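Local atomic coordinates of thiamine-monophosphate kinase (Aquifex aeolicus, PDB entry 1VQV), a protein that catalyses the ATP-dependent phosphorylation of thiamine monophosphate to thiamine diphosphate, the active form of vitamin B1, and works as a homodimer. Residues K63-N68 with R106-Y111; L147-F152 with L265-K270; L186-R191 with E260-L265; I227-E232 with T280-V285. One frame throughout, in Å; residues are numbered along the deposited sequence.

Contact 1 of 4, residues K63-N68 with R106-Y111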
# COMPACT_ATOMS: atom_id res chain seq x y z
N LYS B 63 -9.99 -12.34 -2.61
CA LYS B 63 -10.21 -11.63 -1.37
C LYS B 63 -9.35 -10.36 -1.27
O LYS B 63 -9.83 -9.33 -0.81
CB LYS B 63 -9.93 -12.56 -0.19
CG LYS B 63 -10.44 -12.06 1.13
CD LYS B 63 -10.59 -13.20 2.10
CE LYS B 63 -11.08 -12.71 3.45
NZ LYS B 63 -11.23 -13.82 4.42
N ALA B 64 -8.09 -10.43 -1.69
CA ALA B 64 -7.21 -9.27 -1.61
C ALA B 64 -7.83 -8.04 -2.25
O ALA B 64 -7.70 -6.93 -1.74
CB ALA B 64 -5.87 -9.59 -2.25
N ILE B 65 -8.50 -8.24 -3.38
CA ILE B 65 -9.16 -7.16 -4.08
C ILE B 65 -10.53 -6.83 -3.46
O ILE B 65 -10.89 -5.68 -3.30
CB ILE B 65 -9.34 -7.51 -5.57
CG1 ILE B 65 -7.97 -7.55 -6.25
CG2 ILE B 65 -10.29 -6.51 -6.24
CD1 ILE B 65 -7.22 -6.24 -6.25
N SER B 66 -11.27 -7.87 -3.09
CA SER B 66 -12.59 -7.67 -2.51
C SER B 66 -12.64 -6.92 -1.19
O SER B 66 -13.57 -6.16 -0.97
CB SER B 66 -13.31 -9.01 -2.36
OG SER B 66 -13.85 -9.44 -3.60
N VAL B 67 -11.68 -7.12 -0.30
CA VAL B 67 -11.72 -6.42 0.96
C VAL B 67 -11.61 -4.92 0.72
O VAL B 67 -12.37 -4.13 1.28
CB VAL B 67 -10.60 -6.88 1.92
CG1 VAL B 67 -10.66 -6.08 3.21
CG2 VAL B 67 -10.77 -8.36 2.23
N ASN B 68 -10.68 -4.51 -0.13
CA ASN B 68 -10.52 -3.10 -0.41
C ASN B 68 -11.71 -2.49 -1.10
O ASN B 68 -12.05 -1.33 -0.87
CB ASN B 68 -9.27 -2.84 -1.24
CG ASN B 68 -8.05 -2.76 -0.40
OD1 ASN B 68 -8.10 -2.27 0.71
ND2 ASN B 68 -6.93 -3.22 -0.93
N ARG B 106 -9.70 -11.91 -11.85
CA ARG B 106 -11.13 -12.18 -11.82
C ARG B 106 -11.90 -11.16 -10.98
O ARG B 106 -13.03 -10.81 -11.30
CB ARG B 106 -11.38 -13.60 -11.29
CG ARG B 106 -11.00 -14.71 -12.28
CD ARG B 106 -11.13 -16.08 -11.64
NE ARG B 106 -10.86 -17.15 -12.60
CZ ARG B 106 -10.67 -18.43 -12.27
NH1 ARG B 106 -10.71 -18.81 -11.00
NH2 ARG B 106 -10.41 -19.33 -13.22
N ALA B 107 -11.29 -10.69 -9.89
CA ALA B 107 -11.94 -9.71 -9.03
C ALA B 107 -12.00 -8.35 -9.72
O ALA B 107 -13.00 -7.62 -9.61
CB ALA B 107 -11.19 -9.61 -7.72
N CYS B 108 -10.92 -8.02 -10.42
CA CYS B 108 -10.83 -6.76 -11.14
C CYS B 108 -11.82 -6.77 -12.30
O CYS B 108 -12.51 -5.77 -12.52
CB CYS B 108 -9.40 -6.54 -11.65
SG CYS B 108 -8.18 -6.18 -10.38
N GLU B 109 -11.90 -7.88 -13.02
CA GLU B 109 -12.83 -7.99 -14.14
C GLU B 109 -14.23 -7.77 -13.63
O GLU B 109 -15.04 -7.08 -14.25
CB GLU B 109 -12.76 -9.37 -14.79
CG GLU B 109 -11.40 -9.68 -15.35
CD GLU B 109 -11.32 -11.06 -16.00
OE1 GLU B 109 -11.93 -12.02 -15.47
OE2 GLU B 109 -10.64 -11.17 -17.05
N PHE B 110 -14.52 -8.35 -12.47
CA PHE B 110 -15.83 -8.24 -11.87
C PHE B 110 -16.17 -6.83 -11.42
O PHE B 110 -17.15 -6.26 -11.88
CB PHE B 110 -15.93 -9.19 -10.67
CG PHE B 110 -17.32 -9.30 -10.13
CD1 PHE B 110 -18.29 -10.02 -10.82
CD2 PHE B 110 -17.69 -8.64 -8.96
CE1 PHE B 110 -19.59 -10.08 -10.37
CE2 PHE B 110 -18.99 -8.69 -8.50
CZ PHE B 110 -19.94 -9.41 -9.21
N TYR B 111 -15.37 -6.29 -10.51
CA TYR B 111 -15.59 -4.95 -9.97
C TYR B 111 -15.28 -3.81 -10.92
O TYR B 111 -15.66 -2.67 -10.68
CB TYR B 111 -14.79 -4.78 -8.69
CG TYR B 111 -15.10 -5.83 -7.65
CD1 TYR B 111 -16.41 -6.00 -7.19
CD2 TYR B 111 -14.10 -6.63 -7.12
CE1 TYR B 111 -16.69 -6.95 -6.23
CE2 TYR B 111 -14.38 -7.58 -6.15
CZ TYR B 111 -15.68 -7.73 -5.71
OH TYR B 111 -15.96 -8.67 -4.73
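The Tyr111 ring is met from segment 63-68 of helix 57-73 at its edge: Ser66 OG lies in the ring plane beside the hydroxyl, and Ile65 CG2 comes near that plane at CD2, 3.9 Å from Tyr111 CD2. The contact packs two helices of the N-terminal, PurM-like domain. Helix 94-111, the crossover helix of a beta-alpha-beta unit joining parallel strands 77-88 and 114-122, lies beside helix 57-73, with Ile65 also resting on Ile84 and Tyr111 on Pro79 of strand 77-88. The axes of the two short segments approach to 9.1 Å and run at 36°, in broadly the same N-to-C direction.

The polar join is one hydrogen bond, Ser66 OG to Tyr111 OH at 2.5 Å, in which either oxygen could be the donor. Tyr111 CG stands anti to its own carbonyl carbon (chi1 -57°), and the ring slides past Ile65 in the opposite direction until the phenol reaches Ser66. Both oxygens have a second partner in loop 186-191: Ala190 N bonds to Tyr111 OH, and Pro188 O is weakly bonded to Ser66 OG. A phenylalanine in place of Tyr111 would probably leave Ser66 without this mate and Ala190 N without its hydroxyl acceptor, losing one tie between segment 186-191 and the helix pair. Beyond the phenol oxygen the contact is apolar and buried. Ile65 CD1 reaches Cys108 SG at 4.2 Å, while Ile65 CB and CG2 both bear on the methyl of Ala107, Ile65 CB lying 3.5 Å from Ala107 CB.

Contact 2 of 4, residues L147-F152 with L265-K270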
# COMPACT_ATOMS: atom_id res chain seq x y z
N LEU B 147 -31.61 11.69 13.08
CA LEU B 147 -32.73 11.27 13.93
C LEU B 147 -33.87 10.88 13.01
O LEU B 147 -34.14 11.56 12.02
CB LEU B 147 -33.18 12.41 14.87
CG LEU B 147 -32.17 13.04 15.84
CD1 LEU B 147 -32.93 13.65 17.00
CD2 LEU B 147 -31.18 11.98 16.36
N GLY B 148 -34.51 9.77 13.33
CA GLY B 148 -35.60 9.28 12.51
C GLY B 148 -35.12 8.20 11.55
O GLY B 148 -35.92 7.38 11.11
N ASP B 149 -33.83 8.19 11.21
CA ASP B 149 -33.29 7.19 10.28
C ASP B 149 -33.49 5.75 10.74
O ASP B 149 -33.34 5.45 11.93
CB ASP B 149 -31.77 7.36 10.07
CG ASP B 149 -31.41 8.39 9.01
OD1 ASP B 149 -32.25 8.67 8.12
OD2 ASP B 149 -30.28 8.90 9.05
N SER B 150 -33.82 4.87 9.80
CA SER B 150 -33.93 3.46 10.14
C SER B 150 -32.50 2.92 9.97
O SER B 150 -31.64 3.60 9.38
CB SER B 150 -34.90 2.73 9.22
OG SER B 150 -36.25 2.93 9.63
N VAL B 151 -32.22 1.74 10.50
CA VAL B 151 -30.87 1.19 10.35
C VAL B 151 -30.93 -0.11 9.55
O VAL B 151 -31.59 -1.07 9.96
CB VAL B 151 -30.20 0.96 11.74
CG1 VAL B 151 -28.74 0.56 11.56
CG2 VAL B 151 -30.30 2.23 12.58
N PHE B 152 -30.26 -0.13 8.41
CA PHE B 152 -30.25 -1.31 7.55
C PHE B 152 -28.88 -1.96 7.44
O PHE B 152 -27.86 -1.32 7.72
CB PHE B 152 -30.68 -0.97 6.11
CG PHE B 152 -31.98 -0.26 6.00
CD1 PHE B 152 -32.06 1.11 6.25
CD2 PHE B 152 -33.13 -0.95 5.64
CE1 PHE B 152 -33.28 1.79 6.13
CE2 PHE B 152 -34.35 -0.29 5.52
CZ PHE B 152 -34.43 1.09 5.77
N LEU B 265 -23.58 -1.38 6.57
CA LEU B 265 -24.39 -0.92 7.71
C LEU B 265 -24.59 0.55 7.39
O LEU B 265 -23.66 1.34 7.48
CB LEU B 265 -23.64 -1.07 9.02
CG LEU B 265 -24.33 -0.47 10.24
CD1 LEU B 265 -25.67 -1.11 10.47
CD2 LEU B 265 -23.46 -0.65 11.46
N PHE B 266 -25.81 0.91 6.98
CA PHE B 266 -26.12 2.27 6.59
C PHE B 266 -27.40 2.78 7.22
O PHE B 266 -28.12 2.02 7.84
CB PHE B 266 -26.21 2.36 5.05
CG PHE B 266 -27.20 1.39 4.41
CD1 PHE B 266 -28.36 1.85 3.79
CD2 PHE B 266 -26.97 0.01 4.41
CE1 PHE B 266 -29.27 0.96 3.17
CE2 PHE B 266 -27.87 -0.88 3.80
CZ PHE B 266 -29.02 -0.40 3.18
N THR B 267 -27.68 4.07 7.08
CA THR B 267 -28.90 4.62 7.64
C THR B 267 -29.54 5.65 6.72
O THR B 267 -28.85 6.40 6.03
CB THR B 267 -28.69 5.33 8.99
OG1 THR B 267 -28.10 6.61 8.76
CG2 THR B 267 -27.82 4.52 9.89
N HIS B 268 -30.87 5.66 6.74
CA HIS B 268 -31.68 6.59 5.98
C HIS B 268 -33.16 6.38 6.29
O HIS B 268 -33.54 5.37 6.89
CB HIS B 268 -31.38 6.49 4.47
CG HIS B 268 -31.69 5.16 3.85
ND1 HIS B 268 -32.91 4.53 4.00
CD2 HIS B 268 -30.99 4.40 2.97
CE1 HIS B 268 -32.95 3.45 3.23
NE2 HIS B 268 -31.80 3.36 2.59
N PRO B 269 -34.02 7.35 5.93
CA PRO B 269 -35.46 7.19 6.20
C PRO B 269 -36.04 5.89 5.61
O PRO B 269 -35.65 5.46 4.52
CB PRO B 269 -36.08 8.47 5.61
CG PRO B 269 -35.06 8.94 4.60
CD PRO B 269 -33.75 8.65 5.27
N LYS B 270 -36.96 5.28 6.35
CA LYS B 270 -37.57 4.01 5.93
C LYS B 270 -38.21 4.04 4.55
O LYS B 270 -38.23 3.03 3.84
CB LYS B 270 -38.61 3.57 6.95
CG LYS B 270 -39.36 2.35 6.54
CD LYS B 270 -40.17 1.80 7.70
CE LYS B 270 -40.78 0.45 7.35
NZ LYS B 270 -41.23 -0.24 8.59
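Phe152, Phe266 and His268 form an aromatic cluster on one face of the seven-stranded mixed sheet, where the antiparallel strands 150-153 and 263-268 are neighbours. Phe152 and Phe266 are a hydrogen-bonded pair: Phe152 N gives to Phe266 O at 3.1 Å, and Phe266 N answers to Phe152 O. In the next such pair Ser150 N bonds to His268 O, but the return from His268 N to Ser150 O is weak.

Above this frame Phe152 CB sits over the Phe266 face, 3.8 Å from the centroid of that ring, a CH-pi contact. The two phenyl planes are near parallel, only 19° apart, but slid so far apart that the rings barely overlap. His268 has CG between its backbone N and carbonyl carbon (chi1 62°), and its ring meets Phe152 obliquely, Phe152 CE1 to His268 CE1 at 3.4 Å. On the other face, Val151 CG1 touches Leu265 CD1 at 3.7 Å. Thr267 OG1 donates to Asp149 OD2 at 3.2 Å from above the carboxylate plane, and Asn203 ND2 also bonds to Asp149 OD2.

The His268 imidazole is held at both nitrogens: His268 ND1 donates to Pro269 O at 2.9 Å, and its NE2 pairs with His197 NE2. This grip probably fixes the ring's rotation against Phe152, and with ND1 donating, a neutral His268 would be likely to accept from His197.

Contact 3 of 4, residues L186-R191 with E260-L265. With PO4 (phosphate ion), chain F.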
# COMPACT_ATOMS: atom_id res chain seq x y z
N LEU B 186 -13.91 -17.01 2.63
CA LEU B 186 -12.74 -17.09 1.78
C LEU B 186 -12.84 -16.27 0.49
O LEU B 186 -11.90 -15.57 0.11
CB LEU B 186 -12.45 -18.56 1.43
CG LEU B 186 -11.04 -19.07 1.74
CD1 LEU B 186 -10.70 -18.69 3.16
CD2 LEU B 186 -10.97 -20.57 1.57
N ARG B 187 -13.98 -16.35 -0.17
CA ARG B 187 -14.22 -15.64 -1.42
C ARG B 187 -15.44 -14.74 -1.29
O ARG B 187 -16.43 -14.94 -1.99
CB ARG B 187 -14.44 -16.63 -2.56
CG ARG B 187 -13.36 -16.65 -3.62
CD ARG B 187 -13.85 -17.18 -4.98
NE ARG B 187 -14.83 -16.28 -5.59
CZ ARG B 187 -14.86 -15.97 -6.89
NH1 ARG B 187 -13.96 -16.47 -7.72
NH2 ARG B 187 -15.80 -15.16 -7.36
N PRO B 188 -15.40 -13.74 -0.40
CA PRO B 188 -16.56 -12.85 -0.24
C PRO B 188 -16.75 -11.95 -1.47
O PRO B 188 -15.83 -11.76 -2.23
CB PRO B 188 -16.21 -12.05 1.01
CG PRO B 188 -14.71 -11.97 0.94
CD PRO B 188 -14.32 -13.36 0.53
N THR B 189 -17.97 -11.46 -1.66
CA THR B 189 -18.28 -10.56 -2.77
C THR B 189 -18.69 -9.20 -2.19
O THR B 189 -19.61 -9.11 -1.38
CB THR B 189 -19.44 -11.10 -3.66
OG1 THR B 189 -19.08 -12.36 -4.23
CG2 THR B 189 -19.73 -10.13 -4.80
N ALA B 190 -17.98 -8.14 -2.59
CA ALA B 190 -18.30 -6.81 -2.10
C ALA B 190 -19.65 -6.44 -2.69
O ALA B 190 -19.97 -6.82 -3.82
CB ALA B 190 -17.24 -5.82 -2.54
N ARG B 191 -20.44 -5.69 -1.92
CA ARG B 191 -21.76 -5.27 -2.35
C ARG B 191 -21.68 -4.12 -3.31
O ARG B 191 -22.33 -3.10 -3.14
CB ARG B 191 -22.57 -4.88 -1.13
CG ARG B 191 -22.66 -6.00 -0.14
CD ARG B 191 -22.96 -7.29 -0.86
NE ARG B 191 -24.19 -7.88 -0.37
CZ ARG B 191 -25.34 -7.91 -1.03
NH1 ARG B 191 -25.42 -7.39 -2.25
NH2 ARG B 191 -26.40 -8.45 -0.47
N GLU B 260 -15.83 -9.43 10.84
CA GLU B 260 -15.95 -9.02 9.44
C GLU B 260 -16.87 -9.89 8.59
O GLU B 260 -16.66 -11.09 8.47
CB GLU B 260 -14.57 -8.97 8.80
CG GLU B 260 -14.56 -8.80 7.30
CD GLU B 260 -14.82 -7.37 6.84
OE1 GLU B 260 -13.94 -6.51 7.07
OE2 GLU B 260 -15.89 -7.12 6.25
N ASP B 261 -17.89 -9.25 8.00
CA ASP B 261 -18.87 -9.92 7.14
C ASP B 261 -18.93 -9.34 5.74
O ASP B 261 -19.57 -9.89 4.87
CB ASP B 261 -20.26 -9.83 7.74
CG ASP B 261 -20.61 -11.03 8.58
OD1 ASP B 261 -20.58 -12.15 8.03
OD2 ASP B 261 -20.90 -10.84 9.79
N TYR B 262 -18.26 -8.22 5.55
CA TYR B 262 -18.25 -7.54 4.26
C TYR B 262 -19.64 -7.12 3.82
O TYR B 262 -19.95 -7.12 2.63
CB TYR B 262 -17.61 -8.42 3.20
CG TYR B 262 -16.37 -9.13 3.66
CD1 TYR B 262 -16.41 -10.49 3.97
CD2 TYR B 262 -15.16 -8.45 3.82
CE1 TYR B 262 -15.28 -11.16 4.42
CE2 TYR B 262 -14.02 -9.10 4.27
CZ TYR B 262 -14.09 -10.46 4.57
OH TYR B 262 -12.97 -11.12 5.04
N GLN B 263 -20.48 -6.79 4.79
CA GLN B 263 -21.83 -6.31 4.50
C GLN B 263 -21.90 -4.85 4.91
O GLN B 263 -21.10 -4.37 5.70
CB GLN B 263 -22.88 -7.13 5.26
CG GLN B 263 -23.06 -8.56 4.76
CD GLN B 263 -23.44 -8.65 3.29
OE1 GLN B 263 -23.42 -7.66 2.56
NE2 GLN B 263 -23.78 -9.84 2.84
N LEU B 264 -22.86 -4.13 4.34
CA LEU B 264 -23.02 -2.71 4.64
C LEU B 264 -23.93 -2.42 5.83
O LEU B 264 -24.90 -3.12 6.06
CB LEU B 264 -23.58 -2.00 3.42
CG LEU B 264 -22.70 -2.04 2.18
CD1 LEU B 264 -23.48 -1.53 1.00
CD2 LEU B 264 -21.45 -1.19 2.42
N LEU B 265 -23.58 -1.38 6.57
CA LEU B 265 -24.39 -0.92 7.71
C LEU B 265 -24.59 0.55 7.39
O LEU B 265 -23.66 1.34 7.48
CB LEU B 265 -23.64 -1.07 9.02
CG LEU B 265 -24.33 -0.47 10.24
CD1 LEU B 265 -25.67 -1.11 10.47
CD2 LEU B 265 -23.46 -0.65 11.46
P PO4 F . -12.62 -20.16 -7.10
O1 PO4 F . -13.92 -20.28 -7.81
O2 PO4 F . -12.76 -20.63 -5.71
O3 PO4 F . -11.59 -20.98 -7.81
O4 PO4 F . -12.19 -18.73 -7.10
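Arg191 and Gln263 are the residues whose CA atoms come nearest, 6.9 Å apart, between the irregular loop 186-191, which leaves helix 176-186 at Arg187, and the chain leading into strand 263-268. Pro188 lies over one face of the Tyr262 ring, offset toward the rim, its CG 3.9 Å from the ring centroid in a CH-pi contact and Pro188 CB 3.4 Å from Tyr262 CD1.

Arg191 bends at chi2 and chi3, and its NE gives a weak hydrogen bond to Gln263 OE1 at 3.0 Å; the guanidinium and amide planes stand 60° apart. Gln263 OE1 also bonds Ser154 OG, while NH2 and NH1 of Arg191 make salt bridges to Asp278 and Asp193. Arg191 CB packs on Leu264 CD1 at 4.1 Å. An alanine at Arg191 would probably leave Asp278 and Asp193 without their positive mate, though its CB could still meet Leu264. Arg187 NH1 also binds O4 of a phosphate ion, probably from the crystallisation liquor, at 2.9 Å.

The contact borders the substrate and magnesium sites of the kinase: Glu260, in the same segment as Tyr262, binds substrate, and the Tyr262 side chain lies about 4 Å from that of Asp207, a magnesium ligand.

Contact 4 of 4, residues I227-E232 with T280-V285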
# COMPACT_ATOMS: atom_id res chain seq x y z
N ILE B 227 -28.25 4.46 18.82
CA ILE B 227 -28.90 3.47 17.95
C ILE B 227 -29.60 2.35 18.72
O ILE B 227 -29.12 1.89 19.76
CB ILE B 227 -27.88 2.84 16.94
CG1 ILE B 227 -27.55 3.86 15.84
CG2 ILE B 227 -28.43 1.55 16.33
CD1 ILE B 227 -26.72 3.30 14.71
N GLU B 228 -30.75 1.92 18.19
CA GLU B 228 -31.53 0.85 18.80
C GLU B 228 -31.77 -0.27 17.78
O GLU B 228 -32.44 -0.06 16.76
CB GLU B 228 -32.88 1.39 19.26
CG GLU B 228 -32.82 2.69 20.05
CD GLU B 228 -34.20 3.21 20.40
OE1 GLU B 228 -35.18 2.89 19.67
OE2 GLU B 228 -34.30 3.95 21.41
N ILE B 229 -31.27 -1.46 18.10
CA ILE B 229 -31.39 -2.63 17.23
C ILE B 229 -32.24 -3.75 17.85
O ILE B 229 -32.14 -4.03 19.04
CB ILE B 229 -29.98 -3.22 16.90
CG1 ILE B 229 -29.13 -2.19 16.15
CG2 ILE B 229 -30.10 -4.49 16.08
CD1 ILE B 229 -27.68 -2.63 15.98
N LEU B 230 -33.07 -4.39 17.04
CA LEU B 230 -33.92 -5.50 17.49
C LEU B 230 -33.33 -6.83 17.01
O LEU B 230 -33.33 -7.14 15.81
CB LEU B 230 -35.34 -5.32 16.95
CG LEU B 230 -36.07 -4.07 17.45
CD1 LEU B 230 -37.43 -3.99 16.75
CD2 LEU B 230 -36.25 -4.12 18.97
N SER B 231 -32.81 -7.60 17.96
CA SER B 231 -32.17 -8.88 17.66
C SER B 231 -32.95 -9.79 16.72
O SER B 231 -32.33 -10.51 15.93
CB SER B 231 -31.90 -9.64 18.95
OG SER B 231 -33.09 -10.23 19.44
N GLU B 232 -34.28 -9.76 16.79
CA GLU B 232 -35.11 -10.62 15.94
C GLU B 232 -35.43 -10.04 14.56
O GLU B 232 -36.34 -10.51 13.86
CB GLU B 232 -36.40 -11.02 16.68
CG GLU B 232 -37.32 -9.88 17.15
CD GLU B 232 -38.50 -9.62 16.20
OE1 GLU B 232 -39.08 -10.61 15.67
OE2 GLU B 232 -38.85 -8.43 15.99
N THR B 280 -32.21 -5.05 4.77
CA THR B 280 -32.97 -5.45 5.96
C THR B 280 -32.86 -4.42 7.09
O THR B 280 -31.76 -4.12 7.58
CB THR B 280 -32.47 -6.79 6.53
OG1 THR B 280 -32.55 -7.79 5.51
CG2 THR B 280 -33.31 -7.21 7.72
N GLU B 281 -33.99 -3.86 7.51
CA GLU B 281 -33.97 -2.88 8.59
C GLU B 281 -33.86 -3.63 9.92
O GLU B 281 -34.61 -4.56 10.19
CB GLU B 281 -35.25 -2.05 8.58
CG GLU B 281 -35.24 -0.97 9.64
CD GLU B 281 -36.62 -0.57 10.08
OE1 GLU B 281 -37.37 0.02 9.26
OE2 GLU B 281 -36.96 -0.86 11.25
N ILE B 282 -32.92 -3.21 10.76
CA ILE B 282 -32.71 -3.90 12.01
C ILE B 282 -32.97 -3.06 13.26
O ILE B 282 -33.08 -3.58 14.36
CB ILE B 282 -31.28 -4.47 12.08
CG1 ILE B 282 -30.27 -3.33 12.03
CG2 ILE B 282 -31.05 -5.42 10.92
CD1 ILE B 282 -28.90 -3.75 12.50
N GLY B 283 -33.07 -1.75 13.08
CA GLY B 283 -33.30 -0.90 14.22
C GLY B 283 -33.57 0.54 13.83
O GLY B 283 -33.84 0.83 12.66
N ARG B 284 -33.48 1.44 14.81
CA ARG B 284 -33.73 2.86 14.55
C ARG B 284 -32.71 3.80 15.18
O ARG B 284 -32.03 3.45 16.16
CB ARG B 284 -35.13 3.24 15.06
CG ARG B 284 -36.19 2.16 14.84
CD ARG B 284 -37.62 2.69 14.97
NE ARG B 284 -37.83 3.48 16.19
CZ ARG B 284 -39.02 3.90 16.62
NH1 ARG B 284 -40.13 3.59 15.94
NH2 ARG B 284 -39.12 4.64 17.73
N VAL B 285 -32.59 4.99 14.61
CA VAL B 285 -31.68 6.01 15.11
C VAL B 285 -32.56 7.00 15.89
O VAL B 285 -33.60 7.46 15.39
CB VAL B 285 -30.95 6.75 13.96
CG1 VAL B 285 -30.22 7.94 14.49
CG2 VAL B 285 -29.97 5.82 13.29
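Glu228 and Arg284 face each other as a hydrogen-bonded pair where strand 226-229 runs antiparallel to strand 280-286 in the seven-stranded mixed sheet, beside a classic beta bulge: Ile282 and Gly283 both stand opposite Val151 of the strand on the other side. Glu228 N donates to Arg284 O at 2.8 Å, nearly along the C=O axis. Arg284 N returns to Glu228 O, whose place is less sure. Leu230 N then gives to Ile282 O at 2.8 Å with an N-H...O angle of 176°, which closes the pairing just as the chain leaves the strand. Neighbouring strands take further backbone bonds: Ile227 and Ile229 with Phe292, and Ile282 with Val151.

The charged ends do not pair. Glu228 OE1 and Arg284 NE are 4.4 Å apart, too far for a salt bridge, and each side chain has its own partner: Glu228 OE2 pairs with Lys226 NZ, Arg284 NH2 with Glu286 OE1. Glu228 OE2 also lies close to Glu286 OE2, a like-charge approach that Lys226 and Arg284 probably temper.

On the opposite face the non-hydrogen-bonded pairs are Ile227 with Val285 and Ile229 with Gly283; Leu219 and Leu212 of helix 212-222 touch Ile227 and Ile229. Gly283 CA comes 4.0 Å from Ile229 CA. Ile227 CG1 meets Val285 CG2 at 4.0 Å, and Ile282 lies side by side with Ile229, pointing the same way, its CD1 3.8 Å from Ile229 CG2.

Overall arrangement
From the N terminus, contact 1 closes first: 37 residues, strand 77-88 among them, lie between its two segments, and it is finished before the others open. Contact 2 opens at 147-152; contact 3 opens next at 186-191 and closes at 260-265, nested within contact 2, which closes at 265-270 and shares Leu265 with it. Contact 4 opens at 227-232 and closes at 280-285, so it crosses both. Strand 280-286 lies between strands 150-153 and 226-229, so contacts 2 and 4 are adjacent in one sheet, their centres 9 Å apart. Contact 3 joins the helices of contact 1 to that sheet, its loop touching them and its strand leading into the sheet.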